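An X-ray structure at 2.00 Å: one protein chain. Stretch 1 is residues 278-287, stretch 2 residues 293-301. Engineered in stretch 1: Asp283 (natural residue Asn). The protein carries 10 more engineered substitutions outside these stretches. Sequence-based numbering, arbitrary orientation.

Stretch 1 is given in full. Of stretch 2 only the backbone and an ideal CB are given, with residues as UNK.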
# COMPACT_ATOMS: atom_id res chain seq x y z
N THR A 278 -2.60 -0.18 -25.59
CA THR A 278 -1.47 0.03 -24.69
C THR A 278 -0.51 -1.16 -24.85
O THR A 278 0.69 -0.97 -24.98
CB THR A 278 -1.93 0.21 -23.22
OG1 THR A 278 -2.62 1.46 -23.08
CG2 THR A 278 -0.75 0.19 -22.26
N LEU A 279 -1.05 -2.38 -24.86
CA LEU A 279 -0.27 -3.60 -25.12
C LEU A 279 0.48 -3.54 -26.45
O LEU A 279 1.66 -3.89 -26.51
CB LEU A 279 -1.14 -4.86 -25.05
CG LEU A 279 -1.83 -5.15 -23.70
CD1 LEU A 279 -2.71 -6.38 -23.79
CD2 LEU A 279 -0.81 -5.30 -22.58
N ASP A 280 -0.20 -3.09 -27.51
CA ASP A 280 0.43 -2.86 -28.81
C ASP A 280 1.60 -1.89 -28.71
O ASP A 280 2.70 -2.15 -29.20
CB ASP A 280 -0.61 -2.34 -29.81
CG ASP A 280 -1.57 -3.42 -30.26
OD1 ASP A 280 -1.27 -4.62 -30.08
OD2 ASP A 280 -2.64 -3.06 -30.81
N LYS A 281 1.39 -0.77 -28.03
CA LYS A 281 2.46 0.19 -27.76
C LYS A 281 3.64 -0.44 -27.01
O LYS A 281 4.81 -0.24 -27.37
CB LYS A 281 1.91 1.39 -26.99
CG LYS A 281 1.10 2.36 -27.84
CD LYS A 281 0.73 3.59 -27.03
CE LYS A 281 -0.66 4.12 -27.38
NZ LYS A 281 -1.20 4.93 -26.22
N LEU A 282 3.34 -1.20 -25.95
CA LEU A 282 4.42 -1.85 -25.20
C LEU A 282 5.18 -2.84 -26.07
O LEU A 282 6.40 -2.88 -26.02
CB LEU A 282 3.89 -2.55 -23.95
CG LEU A 282 3.36 -1.61 -22.88
CD1 LEU A 282 2.47 -2.35 -21.92
CD2 LEU A 282 4.52 -0.88 -22.15
N ASP A 283 4.46 -3.65 -26.85
CA ASP A 283 5.14 -4.63 -27.72
C ASP A 283 6.09 -4.00 -28.75
O ASP A 283 7.22 -4.50 -28.95
CB ASP A 283 4.13 -5.59 -28.37
CG ASP A 283 3.77 -6.78 -27.46
OD1 ASP A 283 4.45 -7.00 -26.42
OD2 ASP A 283 2.82 -7.52 -27.80
N ALA A 284 5.68 -2.88 -29.34
CA ALA A 284 6.56 -2.15 -30.27
C ALA A 284 7.82 -1.68 -29.55
O ALA A 284 8.91 -1.76 -30.10
CB ALA A 284 5.83 -0.96 -30.91
N LEU A 285 7.67 -1.21 -28.30
CA LEU A 285 8.82 -0.76 -27.52
C LEU A 285 9.73 -1.92 -27.16
O LEU A 285 10.95 -1.81 -27.24
CB LEU A 285 8.38 -0.01 -26.26
CG LEU A 285 9.40 0.31 -25.17
CD1 LEU A 285 10.35 1.40 -25.65
CD2 LEU A 285 8.70 0.77 -23.94
N ARG A 286 9.14 -3.03 -26.75
CA ARG A 286 9.88 -4.22 -26.36
C ARG A 286 10.73 -4.71 -27.55
O ARG A 286 11.94 -4.92 -27.42
CB ARG A 286 8.90 -5.28 -25.86
CG ARG A 286 8.42 -5.04 -24.41
CD ARG A 286 7.34 -6.03 -23.98
NE ARG A 286 7.94 -7.35 -23.83
CZ ARG A 286 8.64 -7.72 -22.77
NH1 ARG A 286 8.78 -6.87 -21.74
NH2 ARG A 286 9.20 -8.92 -22.74
N ALA A 287 10.10 -4.85 -28.71
CA ALA A 287 10.78 -5.11 -29.99
C ALA A 287 12.00 -4.22 -30.31
O ALA A 287 13.03 -4.72 -30.75
CB ALA A 287 9.77 -5.08 -31.12
N UNK A 293 7.68 -10.49 -27.49
CA UNK A 293 6.35 -9.93 -27.17
C UNK A 293 5.86 -10.37 -25.79
O UNK A 293 6.15 -11.49 -25.35
CB UNK A 293 5.33 -10.35 -28.23
N UNK A 294 5.13 -9.49 -25.12
CA UNK A 294 4.60 -9.76 -23.79
C UNK A 294 3.80 -11.06 -23.69
O UNK A 294 3.05 -11.39 -24.59
CB UNK A 294 3.72 -8.59 -23.35
N UNK A 295 3.99 -11.79 -22.61
CA UNK A 295 3.09 -12.89 -22.23
C UNK A 295 2.63 -12.59 -20.82
O UNK A 295 3.36 -12.86 -19.85
CB UNK A 295 3.77 -14.26 -22.32
N UNK A 296 1.47 -11.99 -20.69
CA UNK A 296 0.96 -11.63 -19.37
C UNK A 296 1.45 -10.25 -18.97
O UNK A 296 2.30 -9.64 -19.64
CB UNK A 296 1.38 -12.67 -18.33
N UNK A 297 0.95 -9.78 -17.84
CA UNK A 297 1.09 -8.35 -17.53
C UNK A 297 2.23 -7.99 -16.60
O UNK A 297 2.48 -6.81 -16.39
CB UNK A 297 -0.21 -7.84 -16.91
N UNK A 298 2.92 -8.98 -16.03
CA UNK A 298 3.92 -8.69 -15.02
C UNK A 298 5.05 -7.78 -15.52
O UNK A 298 5.51 -6.89 -14.80
CB UNK A 298 4.51 -10.00 -14.50
N UNK A 299 5.47 -8.01 -16.76
CA UNK A 299 6.55 -7.23 -17.36
C UNK A 299 6.03 -6.06 -18.19
O UNK A 299 6.83 -5.36 -18.82
CB UNK A 299 7.42 -8.13 -18.23
N UNK A 300 4.71 -5.90 -18.22
CA UNK A 300 4.05 -4.79 -18.88
C UNK A 300 4.01 -3.62 -17.92
O UNK A 300 4.12 -2.46 -18.34
CB UNK A 300 2.64 -5.17 -19.34
N UNK A 301 3.84 -3.92 -16.63
CA UNK A 301 3.59 -2.88 -15.61
C UNK A 301 4.87 -2.37 -14.99
O UNK A 301 4.86 -1.39 -14.24
CB UNK A 301 2.68 -3.42 -14.51

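Stretch 1 is one helix, and the helix residues that meet the loop are Leu279, Leu282, Asp283 and Arg286: two apolar side chains, one carboxylate and one long cation.

Position 293 has phi/psi of -62/146, extended angles that many residues accept, proline among them. Its CA-to-CB bond points away from the helix, yet the ideal CB still lies 3.8 Å from Asp283 OD2, so size is little restricted by the helix; proline, a small residue or a polar one would suit, though an acid would sit unfavourably near the carboxylate. The residue is Pro293. Its ring asks nothing of the carboxylate, and its CA packs 3.6 Å from Asp283 OD1.

At 294 the backbone N is the first thing to read, for it donates to Asp283 OD1 at 2.9 Å with an almost straight angle of 175°. Any residue with a free N-H could do this, so the bond excludes proline but selects nothing else. Asp283 is an engineered residue, so the bond describes this variant. The CA-to-CB bond points sideways, and the ideal CB lies 3.5 Å from Asp283 OD1 and 4.4 Å from Arg286 NE, with Leu279 and Leu282 close by; a medium-sized apolar side chain, such as leucine or methionine, would fill that space. Leu294 does so with chi1 m and chi2 t. Its CD1 lies 3.8 Å from Leu282 CB and its CG 3.4 Å from Arg286 CD, while CD2 covers one face of the guanidinium. A water donates to both Leu294 O and Asp283 OD2, a second link beside the direct one.

Position 295 points away and could take almost anything; it is Glu295, which makes no contact here. At 296, phi/psi of 88/174 would jam a CB against the preceding carbonyl O, so glycine is called for by the backbone alone, and Gly296 is found.

The CB at 297 points sideways with nothing of the helix within 5.5 Å, so a longer apolar side chain is needed to reach Leu279. Leu297 brings its CD2 to 3.8 Å from Leu279 CD2. Position 298 is out of reach and unconstrained by the helix; it holds Asp298.

At 299 the ideal CB lies 4.0 Å from Arg286 NH1, but the bond runs sideways, leaving the choice wide. Tyr299 leads its ring away. Its carbonyl matters more: a water donates to Tyr299 O and accepts a weak hydrogen bond from Arg286 NH1.

The CB at 300 sits 3.8 Å from Leu282 CD1 and 4.7 Å from Leu279 CD2, favouring a small apolar residue. Ala300 CB lies 3.8 Å from Leu282 CD1, its closest approach to that leucine. Position 301 points away and the helix sets no demand there, so many side chains would serve; it is Leu301, which makes no contact.

Stretch 2, residues 293-301: PLEGLDYAL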
# COMPACT_ATOMS: atom_id res chain seq x y z
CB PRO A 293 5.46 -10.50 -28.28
CG PRO A 293 6.39 -10.78 -29.40
CD PRO A 293 7.63 -11.32 -28.71
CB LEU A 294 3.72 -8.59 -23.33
CG LEU A 294 4.43 -7.31 -22.87
CD1 LEU A 294 3.43 -6.18 -22.82
CD2 LEU A 294 5.11 -7.51 -21.50
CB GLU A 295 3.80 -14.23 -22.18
CG GLU A 295 3.52 -15.13 -23.37
CD GLU A 295 4.79 -15.40 -24.15
OE1 GLU A 295 5.84 -15.62 -23.50
OE2 GLU A 295 4.73 -15.41 -25.40
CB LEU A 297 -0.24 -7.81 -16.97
CG LEU A 297 -1.39 -7.72 -17.97
CD1 LEU A 297 -2.70 -7.40 -17.22
CD2 LEU A 297 -1.07 -6.65 -19.00
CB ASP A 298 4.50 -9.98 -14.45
CG ASP A 298 3.50 -10.77 -13.65
OD1 ASP A 298 2.83 -10.21 -12.77
OD2 ASP A 298 3.40 -11.98 -13.89
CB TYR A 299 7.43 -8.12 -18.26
CG TYR A 299 8.11 -9.29 -17.56
CD1 TYR A 299 8.26 -9.33 -16.17
CD2 TYR A 299 8.65 -10.33 -18.32
CE1 TYR A 299 8.88 -10.41 -15.55
CE2 TYR A 299 9.29 -11.41 -17.72
CZ TYR A 299 9.40 -11.45 -16.35
OH TYR A 299 10.03 -12.50 -15.79
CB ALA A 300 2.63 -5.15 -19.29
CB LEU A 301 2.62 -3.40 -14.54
CG LEU A 301 1.24 -3.86 -15.00
CD1 LEU A 301 0.44 -4.46 -13.84
CD2 LEU A 301 0.45 -2.73 -15.65
O HOH W 1 2.00 -9.97 -26.61
O HOH W 2 7.10 -4.02 -21.14
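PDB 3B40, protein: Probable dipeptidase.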